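Side-chain contacts in macrolide export ATP-binding/permease protein macB (Actinobacillus actinomycetemcomitans, PDB 3FTJ), which is the periplasmic region of a homodimeric, non-canonical ABC transporter that probably works in the tripartite MacAB-TdeA efflux system and confers resistance against macrolides: residues G92-E97 with G139-Q144; T96-D99 with S103-V106; R133-I138 with N165-G170. All coordinates share one frame; numbering follows the deposited sequence.

Contact 1: G92-E97 with G139-Q144; sequences GRLLTE and GVVSDQ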
ATOM      1  N   GLY A  92      -0.284   3.755 -20.250  1.00 28.57           N
ATOM      2  CA  GLY A  92      -1.446   4.493 -19.780  1.00 28.50           C
ATOM      3  C   GLY A  92      -1.086   5.548 -18.751  1.00 29.96           C
ATOM      4  O   GLY A  92      -0.173   6.345 -18.965  1.00 33.53           O
ATOM      5  N   ARG A  93      -1.805   5.564 -17.633  1.00 26.20           N
ATOM      6  CA  ARG A  93      -1.562   6.547 -16.583  1.00 26.27           C
ATOM      7  C   ARG A  93      -1.717   5.939 -15.184  1.00 30.49           C
ATOM      8  O   ARG A  93      -2.262   4.843 -15.028  1.00 27.43           O
ATOM      9  CB  ARG A  93      -2.515   7.732 -16.730  1.00 26.68           C
ATOM     10  CG  ARG A  93      -3.942   7.440 -16.265  1.00 27.83           C
ATOM     11  CD  ARG A  93      -4.837   8.661 -16.392  1.00 26.06           C
ATOM     12  NE  ARG A  93      -6.222   8.411 -15.985  1.00 26.04           N
ATOM     13  CZ  ARG A  93      -6.663   8.463 -14.729  1.00 26.32           C
ATOM     14  NH1 ARG A  93      -5.824   8.738 -13.739  1.00 24.70           N
ATOM     15  NH2 ARG A  93      -7.946   8.234 -14.460  1.00 25.44           N
ATOM     16  N   LEU A  94      -1.232   6.661 -14.176  1.00 26.91           N
ATOM     17  CA  LEU A  94      -1.385   6.270 -12.778  1.00 27.16           C
ATOM     18  C   LEU A  94      -2.575   6.997 -12.155  1.00 26.36           C
ATOM     19  O   LEU A  94      -3.185   7.863 -12.793  1.00 28.79           O
ATOM     20  CB  LEU A  94      -0.120   6.606 -11.980  1.00 26.53           C
ATOM     21  CG  LEU A  94       1.201   5.977 -12.423  1.00 28.96           C
ATOM     22  CD1 LEU A  94       2.311   6.373 -11.460  1.00 27.42           C
ATOM     23  CD2 LEU A  94       1.081   4.464 -12.509  1.00 25.27           C
ATOM     24  N   LEU A  95      -2.900   6.651 -10.911  1.00 23.68           N
ATOM     25  CA  LEU A  95      -3.971   7.334 -10.194  1.00 24.10           C
ATOM     26  C   LEU A  95      -3.597   8.785  -9.978  1.00 27.22           C
ATOM     27  O   LEU A  95      -2.412   9.115  -9.843  1.00 25.35           O
ATOM     28  CB  LEU A  95      -4.241   6.700  -8.827  1.00 25.48           C
ATOM     29  CG  LEU A  95      -4.878   5.314  -8.688  1.00 27.22           C
ATOM     30  CD1 LEU A  95      -6.147   5.198  -9.519  1.00 21.93           C
ATOM     31  CD2 LEU A  95      -3.899   4.261  -9.085  1.00 30.90           C
ATOM     32  N   THR A  96      -4.619   9.635  -9.925  1.00 23.48           N
ATOM     33  CA  THR A  96      -4.462  11.051  -9.634  1.00 28.17           C
ATOM     34  C   THR A  96      -5.219  11.407  -8.360  1.00 30.38           C
ATOM     35  O   THR A  96      -5.991  10.600  -7.828  1.00 25.07           O
ATOM     36  CB  THR A  96      -5.033  11.922 -10.767  1.00 23.72           C
ATOM     37  OG1 THR A  96      -6.415  11.603 -10.962  1.00 26.96           O
ATOM     38  CG2 THR A  96      -4.278  11.692 -12.062  1.00 26.97           C
ATOM     39  N   GLU A  97      -5.007  12.626  -7.876  1.00 30.08           N
ATOM     40  CA  GLU A  97      -5.727  13.115  -6.708  1.00 29.07           C
ATOM     41  C   GLU A  97      -7.221  13.126  -6.994  1.00 27.62           C
ATOM     42  O   GLU A  97      -8.041  12.917  -6.094  1.00 24.60           O
ATOM     43  CB  GLU A  97      -5.240  14.516  -6.333  1.00 32.20           C
ATOM     44  CG  GLU A  97      -6.047  15.194  -5.243  1.00 34.87           C
ATOM     45  CD  GLU A  97      -5.594  16.628  -5.002  1.00 45.54           C
ATOM     46  OE1 GLU A  97      -4.373  16.851  -4.884  1.00 49.03           O
ATOM     47  OE2 GLU A  97      -6.458  17.529  -4.930  1.00 46.03           O
ATOM     48  N   GLY A 139      -4.122   2.003 -16.562  1.00 21.34           N
ATOM     49  CA  GLY A 139      -2.684   1.915 -16.706  1.00 21.39           C
ATOM     50  C   GLY A 139      -2.092   0.601 -16.242  1.00 26.26           C
ATOM     51  O   GLY A 139      -2.809  -0.292 -15.769  1.00 21.74           O
ATOM     52  N   VAL A 140      -0.769   0.500 -16.376  1.00 24.42           N
ATOM     53  CA  VAL A 140      -0.013  -0.698 -16.038  1.00 23.04           C
ATOM     54  C   VAL A 140       1.331  -0.287 -15.453  1.00 30.01           C
ATOM     55  O   VAL A 140       1.988   0.607 -15.983  1.00 30.80           O
ATOM     56  CB  VAL A 140       0.264  -1.553 -17.295  1.00 24.46           C
ATOM     57  CG1 VAL A 140       1.031  -2.820 -16.932  1.00 27.65           C
ATOM     58  CG2 VAL A 140      -1.029  -1.902 -17.993  1.00 24.78           C
ATOM     59  N   VAL A 141       1.736  -0.932 -14.363  1.00 28.27           N
ATOM     60  CA  VAL A 141       3.034  -0.665 -13.751  1.00 26.76           C
ATOM     61  C   VAL A 141       3.878  -1.934 -13.704  1.00 30.76           C
ATOM     62  O   VAL A 141       3.358  -3.042 -13.854  1.00 28.46           O
ATOM     63  CB  VAL A 141       2.895  -0.127 -12.313  1.00 29.82           C
ATOM     64  CG1 VAL A 141       2.309   1.280 -12.314  1.00 28.99           C
ATOM     65  CG2 VAL A 141       2.046  -1.070 -11.466  1.00 23.62           C
ATOM     66  N   SER A 142       5.183  -1.778 -13.509  1.00 29.80           N
ATOM     67  CA  SER A 142       6.045  -2.930 -13.287  1.00 33.97           C
ATOM     68  C   SER A 142       5.654  -3.558 -11.951  1.00 35.47           C
ATOM     69  O   SER A 142       5.048  -2.897 -11.106  1.00 37.23           O
ATOM     70  CB  SER A 142       7.506  -2.504 -13.263  1.00 35.40           C
ATOM     71  OG  SER A 142       7.743  -1.615 -12.189  1.00 34.07           O
ATOM     72  N   ASP A 143       5.980  -4.827 -11.746  1.00 37.50           N
ATOM     73  CA  ASP A 143       5.540  -5.497 -10.524  1.00 44.12           C
ATOM     74  C   ASP A 143       6.558  -5.503  -9.386  1.00 44.41           C
ATOM     75  O   ASP A 143       7.700  -5.078  -9.552  1.00 44.45           O
ATOM     76  CB  ASP A 143       5.047  -6.918 -10.812  1.00 44.13           C
ATOM     77  CG  ASP A 143       5.753  -7.556 -11.974  1.00 44.95           C
ATOM     78  OD1 ASP A 143       6.978  -7.358 -12.104  1.00 47.84           O
ATOM     79  OD2 ASP A 143       5.079  -8.259 -12.755  1.00 44.63           O
ATOM     80  N   GLN A 144       6.117  -5.986  -8.229  1.00 45.41           N
ATOM     81  CA  GLN A 144       6.945  -6.027  -7.033  1.00 43.35           C
ATOM     82  C   GLN A 144       8.112  -6.992  -7.187  1.00 50.24           C
ATOM     83  O   GLN A 144       7.928  -8.209  -7.155  1.00 58.54           O
ATOM     84  CB  GLN A 144       6.101  -6.419  -5.819  1.00 50.84           C
ATOM     85  CG  GLN A 144       5.072  -5.375  -5.406  1.00 49.64           C
ATOM     86  CD  GLN A 144       5.707  -4.052  -5.015  1.00 49.81           C
ATOM     87  OE1 GLN A 144       6.624  -3.569  -5.679  1.00 52.86           O
ATOM     88  NE2 GLN A 144       5.215  -3.454  -3.936  1.00 46.27           N
TER
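G92 meets G139 in an antiparallel beta bridge of the non-hydrogen-bonded kind, their CA atoms 4.2 Å apart, where the loop before helix 97-102 runs beside the last part of strand 133-141 in the MacB-like periplasmic core domain. Both partners are glycines, with no side chain between the backbones. G92 also has a positive phi of 71°, a value that favours glycine.

At R93 the backbone does the touching: its O lies 3.4 Å from G139 CA, with an angle of 153° at the hydrogen, a CA-H...O contact. The R93 side chain leaves in the other direction; its NH1 forms a salt bridge with D99 OD2, and the same nitrogen gives L94 O a weak hydrogen bond of 2.9 Å.

L94 then supplies the apolar part of the contact. Its CG stands anti to the carbonyl carbon (chi1 -59°), and the CD2 branch reaches over to V141, whose side chain it meets at about a right angle. F82 of helix 81-85 touches both residues, so that helix packs against the pair. One methyl pair joins the two side chains, L94 CD2 and V141 CG1, at 3.4 Å, closer than usual van der Waals separation for two carbons.

Contact 2: T96-D99 with S103-V106; sequences TEDD and SNQV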
ATOM      1  N   THR A  96      -4.619   9.635  -9.925  1.00 23.48           N
ATOM      2  CA  THR A  96      -4.462  11.051  -9.634  1.00 28.17           C
ATOM      3  C   THR A  96      -5.219  11.407  -8.360  1.00 30.38           C
ATOM      4  O   THR A  96      -5.991  10.600  -7.828  1.00 25.07           O
ATOM      5  CB  THR A  96      -5.033  11.922 -10.767  1.00 23.72           C
ATOM      6  OG1 THR A  96      -6.415  11.603 -10.962  1.00 26.96           O
ATOM      7  CG2 THR A  96      -4.278  11.692 -12.062  1.00 26.97           C
ATOM      8  N   GLU A  97      -5.007  12.626  -7.876  1.00 30.08           N
ATOM      9  CA  GLU A  97      -5.727  13.115  -6.708  1.00 29.07           C
ATOM     10  C   GLU A  97      -7.221  13.126  -6.994  1.00 27.62           C
ATOM     11  O   GLU A  97      -8.041  12.917  -6.094  1.00 24.60           O
ATOM     12  CB  GLU A  97      -5.240  14.516  -6.333  1.00 32.20           C
ATOM     13  CG  GLU A  97      -6.047  15.194  -5.243  1.00 34.87           C
ATOM     14  CD  GLU A  97      -5.594  16.628  -5.002  1.00 45.54           C
ATOM     15  OE1 GLU A  97      -4.373  16.851  -4.884  1.00 49.03           O
ATOM     16  OE2 GLU A  97      -6.458  17.529  -4.930  1.00 46.03           O
ATOM     17  N   ASP A  98      -7.574  13.351  -8.257  1.00 24.23           N
ATOM     18  CA  ASP A  98      -8.978  13.380  -8.642  1.00 29.60           C
ATOM     19  C   ASP A  98      -9.625  11.995  -8.546  1.00 26.07           C
ATOM     20  O   ASP A  98     -10.792  11.872  -8.190  1.00 24.50           O
ATOM     21  CB  ASP A  98      -9.136  13.942 -10.054  1.00 31.14           C
ATOM     22  CG  ASP A  98     -10.555  13.834 -10.562  1.00 36.00           C
ATOM     23  OD1 ASP A  98     -10.848  12.880 -11.323  1.00 39.99           O
ATOM     24  OD2 ASP A  98     -11.386  14.692 -10.189  1.00 40.44           O
ATOM     25  N   ASP A  99      -8.872  10.957  -8.889  1.00 26.02           N
ATOM     26  CA  ASP A  99      -9.379   9.587  -8.760  1.00 22.48           C
ATOM     27  C   ASP A  99      -9.685   9.313  -7.292  1.00 21.31           C
ATOM     28  O   ASP A  99     -10.750   8.809  -6.942  1.00 21.50           O
ATOM     29  CB  ASP A  99      -8.362   8.575  -9.272  1.00 19.41           C
ATOM     30  CG  ASP A  99      -8.159   8.645 -10.771  1.00 20.71           C
ATOM     31  OD1 ASP A  99      -9.156   8.722 -11.522  1.00 22.86           O
ATOM     32  OD2 ASP A  99      -6.993   8.591 -11.208  1.00 23.73           O
ATOM     33  N   SER A 103     -13.388   8.954  -5.740  1.00 22.93           N
ATOM     34  CA  SER A 103     -13.574   7.518  -5.560  1.00 23.66           C
ATOM     35  C   SER A 103     -13.910   6.852  -6.895  1.00 21.32           C
ATOM     36  O   SER A 103     -14.900   6.138  -7.007  1.00 22.41           O
ATOM     37  CB  SER A 103     -14.693   7.249  -4.547  1.00 23.47           C
ATOM     38  OG  SER A 103     -14.332   7.725  -3.256  1.00 27.66           O
ATOM     39  N   ASN A 104     -13.082   7.100  -7.903  1.00 18.09           N
ATOM     40  CA  ASN A 104     -13.311   6.552  -9.233  1.00 19.93           C
ATOM     41  C   ASN A 104     -13.007   5.062  -9.267  1.00 22.50           C
ATOM     42  O   ASN A 104     -12.029   4.598  -8.663  1.00 16.99           O
ATOM     43  CB  ASN A 104     -12.446   7.272 -10.275  1.00 21.03           C
ATOM     44  CG  ASN A 104     -13.011   8.627 -10.680  1.00 24.70           C
ATOM     45  OD1 ASN A 104     -12.313   9.446 -11.275  1.00 26.22           O
ATOM     46  ND2 ASN A 104     -14.270   8.868 -10.354  1.00 25.53           N
ATOM     47  N   GLN A 105     -13.843   4.313  -9.981  1.00 21.60           N
ATOM     48  CA  GLN A 105     -13.620   2.883 -10.158  1.00 18.80           C
ATOM     49  C   GLN A 105     -12.654   2.666 -11.308  1.00 18.79           C
ATOM     50  O   GLN A 105     -13.035   2.260 -12.409  1.00 18.84           O
ATOM     51  CB  GLN A 105     -14.940   2.149 -10.382  1.00 17.36           C
ATOM     52  CG  GLN A 105     -15.796   2.119  -9.125  1.00 20.98           C
ATOM     53  CD  GLN A 105     -17.256   1.783  -9.396  1.00 25.17           C
ATOM     54  OE1 GLN A 105     -18.145   2.312  -8.743  1.00 29.60           O
ATOM     55  NE2 GLN A 105     -17.502   0.904 -10.360  1.00 19.60           N
ATOM     56  N   VAL A 106     -11.396   2.991 -11.048  1.00 17.03           N
ATOM     57  CA  VAL A 106     -10.341   2.799 -12.025  1.00 18.75           C
ATOM     58  C   VAL A 106      -9.289   1.912 -11.402  1.00 18.94           C
ATOM     59  O   VAL A 106      -9.121   1.897 -10.183  1.00 19.35           O
ATOM     60  CB  VAL A 106      -9.691   4.141 -12.457  1.00 19.18           C
ATOM     61  CG1 VAL A 106     -10.701   5.014 -13.221  1.00 16.36           C
ATOM     62  CG2 VAL A 106      -9.137   4.881 -11.251  1.00 18.08           C
TER
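D99, in helix 97-102, and N104, just beyond its end, meet with the carboxylate plane turned 64° from the amide plane and the side chains crossing at about a right angle. Their backbones are joined as well: N104 N donates to D99 O over 3.0 Å with an N-H...O angle of 166°. S103, with positive phi, completes a Schellman motif that ends the helix.

The D99 carboxylate is held from the opposite end of the helix. With CG beside its own backbone N, the group turns back to the N-cap, where T96 N donates to D99 OD2 at 2.9 Å. That donor comes from the anti side, 25° out of the carboxylate plane. In return D99 N donates to T96 OG1 at 3.3 Å, and the reciprocal pair is a capping box. With R93 as a second partner, OD2 of this buried residue is gripped by at least two donors; their presence would be expected to favour the ionised carboxylate.

V106 approaches the same group at about a right angle, its CG2 methyl 3.9 Å from D99 OD1 and equally far from D99 CG.

In the fold, the turn carries the chain from helix 97-102 into strand 106-110. S103 OG is hydrogen-bonded to N165 ND2 of helix 160-168, while the V106 side chain packs on R136 and I138 of the parallel strand 133-141, so the turn lies between that helix and that strand.

Contact 3: R133-I138 with N165-G170; sequences RPFRVI and NKITGG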
ATOM      1  N   ARG A 133     -18.130  -5.766  -8.960  1.00 20.08           N
ATOM      2  CA  ARG A 133     -17.966  -4.326  -9.134  1.00 20.58           C
ATOM      3  C   ARG A 133     -17.023  -4.013 -10.301  1.00 21.13           C
ATOM      4  O   ARG A 133     -15.874  -4.439 -10.298  1.00 19.26           O
ATOM      5  CB  ARG A 133     -17.443  -3.704  -7.836  1.00 21.59           C
ATOM      6  CG  ARG A 133     -16.944  -2.275  -7.978  1.00 22.35           C
ATOM      7  CD  ARG A 133     -18.072  -1.292  -7.836  1.00 26.20           C
ATOM      8  NE  ARG A 133     -18.761  -1.466  -6.560  1.00 32.64           N
ATOM      9  CZ  ARG A 133     -19.789  -0.724  -6.165  1.00 31.04           C
ATOM     10  NH1 ARG A 133     -20.242   0.247  -6.947  1.00 33.52           N
ATOM     11  NH2 ARG A 133     -20.362  -0.946  -4.994  1.00 26.19           N
ATOM     12  N   PRO A 134     -17.511  -3.272 -11.311  1.00 18.89           N
ATOM     13  CA  PRO A 134     -16.708  -2.958 -12.496  1.00 18.40           C
ATOM     14  C   PRO A 134     -15.700  -1.825 -12.294  1.00 17.86           C
ATOM     15  O   PRO A 134     -16.059  -0.765 -11.783  1.00 20.51           O
ATOM     16  CB  PRO A 134     -17.779  -2.542 -13.508  1.00 16.56           C
ATOM     17  CG  PRO A 134     -18.767  -1.847 -12.666  1.00 22.72           C
ATOM     18  CD  PRO A 134     -18.899  -2.815 -11.490  1.00 24.46           C
ATOM     19  N   PHE A 135     -14.459  -2.061 -12.710  1.00 16.47           N
ATOM     20  CA  PHE A 135     -13.396  -1.061 -12.697  1.00 16.23           C
ATOM     21  C   PHE A 135     -12.823  -0.918 -14.094  1.00 20.77           C
ATOM     22  O   PHE A 135     -12.662  -1.915 -14.807  1.00 18.18           O
ATOM     23  CB  PHE A 135     -12.251  -1.493 -11.780  1.00 16.17           C
ATOM     24  CG  PHE A 135     -12.577  -1.434 -10.327  1.00 16.40           C
ATOM     25  CD1 PHE A 135     -13.287  -2.456  -9.722  1.00 18.13           C
ATOM     26  CD2 PHE A 135     -12.154  -0.368  -9.553  1.00 17.81           C
ATOM     27  CE1 PHE A 135     -13.590  -2.404  -8.374  1.00 17.71           C
ATOM     28  CE2 PHE A 135     -12.441  -0.319  -8.198  1.00 18.44           C
ATOM     29  CZ  PHE A 135     -13.165  -1.335  -7.610  1.00 18.25           C
ATOM     30  N   ARG A 136     -12.490   0.313 -14.473  1.00 15.94           N
ATOM     31  CA  ARG A 136     -11.864   0.566 -15.769  1.00 19.99           C
ATOM     32  C   ARG A 136     -10.339   0.624 -15.656  1.00 17.15           C
ATOM     33  O   ARG A 136      -9.801   1.354 -14.826  1.00 17.84           O
ATOM     34  CB  ARG A 136     -12.409   1.864 -16.376  1.00 20.01           C
ATOM     35  CG  ARG A 136     -11.683   2.316 -17.622  1.00 24.15           C
ATOM     36  CD  ARG A 136     -12.424   3.469 -18.293  1.00 29.35           C
ATOM     37  NE  ARG A 136     -12.651   4.588 -17.381  1.00 35.68           N
ATOM     38  CZ  ARG A 136     -11.772   5.560 -17.158  1.00 36.99           C
ATOM     39  NH1 ARG A 136     -10.601   5.545 -17.782  1.00 41.31           N
ATOM     40  NH2 ARG A 136     -12.058   6.547 -16.316  1.00 36.90           N
ATOM     41  N   VAL A 137      -9.649  -0.162 -16.478  1.00 18.04           N
ATOM     42  CA  VAL A 137      -8.190  -0.191 -16.487  1.00 18.77           C
ATOM     43  C   VAL A 137      -7.607   1.089 -17.098  1.00 20.25           C
ATOM     44  O   VAL A 137      -7.875   1.411 -18.258  1.00 19.75           O
ATOM     45  CB  VAL A 137      -7.668  -1.415 -17.259  1.00 22.30           C
ATOM     46  CG1 VAL A 137      -6.144  -1.444 -17.241  1.00 21.41           C
ATOM     47  CG2 VAL A 137      -8.230  -2.692 -16.657  1.00 19.91           C
ATOM     48  N   ILE A 138      -6.819   1.822 -16.316  1.00 16.76           N
ATOM     49  CA  ILE A 138      -6.291   3.097 -16.791  1.00 19.88           C
ATOM     50  C   ILE A 138      -4.784   3.046 -17.053  1.00 23.13           C
ATOM     51  O   ILE A 138      -4.231   3.933 -17.706  1.00 21.46           O
ATOM     52  CB  ILE A 138      -6.608   4.273 -15.813  1.00 23.16           C
ATOM     53  CG1 ILE A 138      -6.004   4.019 -14.427  1.00 20.82           C
ATOM     54  CG2 ILE A 138      -8.102   4.509 -15.704  1.00 22.49           C
ATOM     55  CD1 ILE A 138      -5.951   5.273 -13.551  1.00 20.66           C
ATOM     56  N   ASN A 165     -14.969   2.770   0.109  1.00 23.04           N
ATOM     57  CA  ASN A 165     -16.345   3.220  -0.071  1.00 23.62           C
ATOM     58  C   ASN A 165     -17.226   2.158  -0.737  1.00 24.03           C
ATOM     59  O   ASN A 165     -18.389   2.004  -0.386  1.00 26.10           O
ATOM     60  CB  ASN A 165     -16.390   4.537  -0.862  1.00 24.20           C
ATOM     61  CG  ASN A 165     -15.894   5.741  -0.050  1.00 29.45           C
ATOM     62  OD1 ASN A 165     -15.966   5.752   1.179  1.00 25.95           O
ATOM     63  ND2 ASN A 165     -15.400   6.766  -0.748  1.00 25.39           N
ATOM     64  N   LYS A 166     -16.658   1.411  -1.678  1.00 22.74           N
ATOM     65  CA  LYS A 166     -17.449   0.525  -2.531  1.00 24.87           C
ATOM     66  C   LYS A 166     -17.221  -0.969  -2.303  1.00 26.31           C
ATOM     67  O   LYS A 166     -18.078  -1.786  -2.639  1.00 26.04           O
ATOM     68  CB  LYS A 166     -17.218   0.871  -4.008  1.00 24.22           C
ATOM     69  CG  LYS A 166     -17.720   2.265  -4.399  1.00 29.46           C
ATOM     70  CD  LYS A 166     -17.185   2.689  -5.764  1.00 37.07           C
ATOM     71  CE  LYS A 166     -17.896   3.936  -6.295  1.00 38.01           C
ATOM     72  NZ  LYS A 166     -17.375   5.191  -5.688  1.00 36.43           N
ATOM     73  N   ILE A 167     -16.076  -1.335  -1.742  1.00 20.71           N
ATOM     74  CA  ILE A 167     -15.751  -2.752  -1.576  1.00 22.46           C
ATOM     75  C   ILE A 167     -15.812  -3.222  -0.121  1.00 23.46           C
ATOM     76  O   ILE A 167     -16.671  -4.024   0.247  1.00 20.52           O
ATOM     77  CB  ILE A 167     -14.345  -3.091  -2.128  1.00 26.25           C
ATOM     78  CG1 ILE A 167     -14.166  -2.560  -3.556  1.00 25.00           C
ATOM     79  CG2 ILE A 167     -14.113  -4.586  -2.088  1.00 24.15           C
ATOM     80  CD1 ILE A 167     -15.005  -3.270  -4.582  1.00 25.27           C
ATOM     81  N   THR A 168     -14.885  -2.736   0.702  1.00 21.04           N
ATOM     82  CA  THR A 168     -14.743  -3.241   2.063  1.00 20.99           C
ATOM     83  C   THR A 168     -15.659  -2.538   3.048  1.00 19.61           C
ATOM     84  O   THR A 168     -16.059  -3.126   4.052  1.00 25.15           O
ATOM     85  CB  THR A 168     -13.295  -3.086   2.575  1.00 24.59           C
ATOM     86  OG1 THR A 168     -13.050  -1.713   2.905  1.00 21.71           O
ATOM     87  CG2 THR A 168     -12.301  -3.545   1.516  1.00 23.52           C
ATOM     88  N   GLY A 169     -15.982  -1.281   2.764  1.00 18.46           N
ATOM     89  CA  GLY A 169     -16.687  -0.436   3.715  1.00 20.97           C
ATOM     90  C   GLY A 169     -15.747   0.106   4.785  1.00 24.23           C
ATOM     91  O   GLY A 169     -14.622  -0.368   4.927  1.00 21.12           O
ATOM     92  N   GLY A 170     -16.201   1.107   5.530  1.00 20.96           N
ATOM     93  CA  GLY A 170     -15.437   1.621   6.651  1.00 22.85           C
ATOM     94  C   GLY A 170     -14.343   2.603   6.262  1.00 23.62           C
ATOM     95  O   GLY A 170     -14.256   3.021   5.112  1.00 20.24           O
TER
HETATM   96  O   HOH W   1     -19.053  -3.928  -4.483  1.00 32.72           O
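K166 lays its CB over one face of the R133 guanidinium where the end of helix 160-168 packs against the start of strand 133-141, a helix-on-strand contact in the MacB-like periplasmic core domain. The methylene sits 3.6 Å above the guanidinium plane, displaced from the centre of the group toward its periphery, and K166 CB is 3.7 Å from R133 CZ. The two side chains cross at about a right angle; CB, CG and CD of the lysine pass the arginine, and K166 NZ is hydrogen-bonded to S103 O. R133 NH1 and K166 NZ, which carry like charges, are 5.9 Å apart.

The K166 carbonyl is reached from R133 in two ways. R133 NH2 donates directly to K166 O, but the bond is weak, 3.4 Å long with an N-H...O angle of 133°. A water provides the second path, accepting from R133 NE at 3.2 Å and donating to K166 O at 3.0 Å. Bends at chi2 (86°) and chi3 (57°) fold the arginine chain and set its guanidinium beside the helix end, where R133 NH1 also makes a weak hydrogen bond to Q105 OE1.

I167 follows with its CD1 methyl as the point of contact. It slides past R133 in the opposite direction, and CD1 packs against the aliphatic part of that chain, nearest to CG. The same methyl meets F135, which comes from the facing direction; T162 of the same helix also touches the F135 side chain. I167 CD1 lies at the edge of the F135 ring, near its plane, 4.0 Å from CZ.

How the contacts relate
Contacts 1 and 2 start from the same stretch, sharing T96 and E97, and their centres lie 12 Å apart. R93 NH1 and D99 OD2, at 2.8 Å, tie them together, and L95 CD1 packs on V106 CG2 at 3.5 Å. Contact 3 uses the earlier part of strand 133-141, whose end serves contact 1; there R93 N and I138 O make a probable hydrogen bond of 2.9 Å. Contacts 2 and 3 are the closest pair, with centres 10 Å apart, joined through Q105: its O lies 2.9 Å from R136 N, a probable hydrogen bond. Strand 133-141 thus supplies a segment to contacts 1 and 3 and is bonded to contact 2 through Q105.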